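Local atomic coordinates of cysteine protease (Listeria monocytogenes, PDB entry 5HU4), a protein that cleaves the C-terminal sorting signal of surface proteins and, through a thioester intermediate, attaches them covalently to the cell wall. Residues 70-73 / 78-81. Residues are numbered along the deposited sequence; the frame is centred on the assembly and turned at random.
Sequences KIYL and NLYE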
loop_
_atom_site.group_PDB
_atom_site.type_symbol
_atom_site.label_atom_id
_atom_site.label_comp_id
_atom_site.label_asym_id
_atom_site.label_seq_id
_atom_site.Cartn_x
_atom_site.Cartn_y
_atom_site.Cartn_z
ATOM N N LYS A 70 -3.513 9.622 5.882
ATOM C CA LYS A 70 -2.837 9.829 4.610
ATOM C C LYS A 70 -1.984 8.624 4.236
ATOM O O LYS A 70 -1.336 8.018 5.093
ATOM C CB LYS A 70 -1.965 11.086 4.661
ATOM C CG LYS A 70 -2.688 12.342 5.120
ATOM C CD LYS A 70 -3.899 12.647 4.255
ATOM C CE LYS A 70 -4.342 14.091 4.434
ATOM N NZ LYS A 70 -5.827 14.221 4.451
ATOM N N ILE A 71 -1.997 8.276 2.953
ATOM C CA ILE A 71 -1.090 7.269 2.422
ATOM C C ILE A 71 -0.197 7.919 1.375
ATOM O O ILE A 71 -0.687 8.546 0.435
ATOM C CB ILE A 71 -1.838 6.081 1.795
ATOM C CG1 ILE A 71 -2.800 5.456 2.806
ATOM C CG2 ILE A 71 -0.852 5.038 1.288
ATOM C CD1 ILE A 71 -3.692 4.387 2.213
ATOM N N TYR A 72 1.112 7.781 1.545
ATOM C CA TYR A 72 2.054 8.399 0.624
ATOM C C TYR A 72 2.729 7.361 -0.260
ATOM O O TYR A 72 3.224 6.344 0.218
ATOM C CB TYR A 72 3.095 9.209 1.395
ATOM C CG TYR A 72 2.483 10.348 2.173
ATOM C CD1 TYR A 72 2.235 11.571 1.568
ATOM C CD2 TYR A 72 2.140 10.197 3.510
ATOM C CE1 TYR A 72 1.669 12.615 2.272
ATOM C CE2 TYR A 72 1.575 11.234 4.223
ATOM C CZ TYR A 72 1.339 12.441 3.598
ATOM O OH TYR A 72 0.778 13.480 4.303
ATOM N N LEU A 73 2.733 7.637 -1.559
ATOM C CA LEU A 73 3.284 6.728 -2.549
ATOM C C LEU A 73 4.188 7.502 -3.498
ATOM O O LEU A 73 3.865 8.624 -3.887
ATOM C CB LEU A 73 2.156 6.038 -3.318
ATOM C CG LEU A 73 2.510 4.994 -4.376
ATOM C CD1 LEU A 73 3.146 3.769 -3.737
ATOM C CD2 LEU A 73 1.268 4.612 -5.167
ATOM N N ASN A 78 7.421 11.466 -8.604
ATOM C CA ASN A 78 6.272 12.186 -8.071
ATOM C C ASN A 78 5.845 11.664 -6.705
ATOM O O ASN A 78 6.019 10.484 -6.397
ATOM C CB ASN A 78 5.092 12.102 -9.041
ATOM C CG ASN A 78 5.288 12.956 -10.271
ATOM O OD1 ASN A 78 5.718 14.106 -10.179
ATOM N ND2 ASN A 78 4.970 12.402 -11.434
ATOM N N LEU A 79 5.286 12.554 -5.891
ATOM C CA LEU A 79 4.708 12.167 -4.612
ATOM C C LEU A 79 3.192 12.097 -4.735
ATOM O O LEU A 79 2.535 13.106 -4.992
ATOM C CB LEU A 79 5.112 13.151 -3.513
ATOM C CG LEU A 79 4.402 13.005 -2.167
ATOM C CD1 LEU A 79 4.657 11.631 -1.571
ATOM C CD2 LEU A 79 4.850 14.097 -1.206
ATOM N N TYR A 80 2.641 10.900 -4.559
ATOM C CA TYR A 80 1.203 10.698 -4.682
ATOM C C TYR A 80 0.555 10.570 -3.308
ATOM O O TYR A 80 0.838 9.628 -2.566
ATOM C CB TYR A 80 0.904 9.459 -5.526
ATOM C CG TYR A 80 1.604 9.454 -6.867
ATOM C CD1 TYR A 80 2.852 8.861 -7.019
ATOM C CD2 TYR A 80 1.023 10.050 -7.977
ATOM C CE1 TYR A 80 3.496 8.857 -8.242
ATOM C CE2 TYR A 80 1.660 10.052 -9.205
ATOM C CZ TYR A 80 2.896 9.453 -9.331
ATOM O OH TYR A 80 3.535 9.451 -10.549
ATOM N N GLU A 81 -0.314 11.519 -2.976
ATOM C CA GLU A 81 -0.961 11.532 -1.670
ATOM C C GLU A 81 -2.397 11.030 -1.741
ATOM O O GLU A 81 -3.240 11.612 -2.426
ATOM C CB GLU A 81 -0.928 12.941 -1.073
ATOM C CG GLU A 81 -1.707 13.082 0.226
ATOM C CD GLU A 81 -1.449 14.406 0.921
ATOM O OE1 GLU A 81 -0.569 15.162 0.456
ATOM O OE2 GLU A 81 -2.126 14.691 1.931
#
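L73 and Y80 face each other as an antiparallel hydrogen-bonded pair: L73 N donates a hydrogen bond to Y80 O (2.9 Å), and Y80 N donates one to L73 O (2.7 Å). They lock a β-hairpin of the sortase β-fold, where segments 70-73 and 78-81 run antiparallel, 157° between their directions. Next along is the non-hydrogen-bonded pair Y72 and E81. Their side chains lie alongside each other, pointing the same way, with ring and carboxylate planes turned 50° apart; E81 CD sits 3.8 Å from Y72 CE1. Tyrosine suits this buried place because its ring offers a broad apolar surface, stacked with Y141, and L79 CD1 meets the ring's edge 4.0 Å from Y72 CD1. E81, with CG anti to its own N (chi1 174°) and an extended chain, carries its carboxylate to K70, whose long aliphatic chain brings CE within 3.4 Å of E81 OE2. The charges stay beyond salt-bridge range, but K70 and K129, a long and weak partner of E81 OE1, would probably offset the closeness of the E81 and E128 carboxylates. On the face opposite Y72 and E81, branched I71 and L73 suit the buried apolar packing on I7. Y80 OH hydrogen-bonds to D75 OD2 in the turn, while its ring edge meets the strand opposite, Y80 CD1 lying 3.3 Å from L73 O.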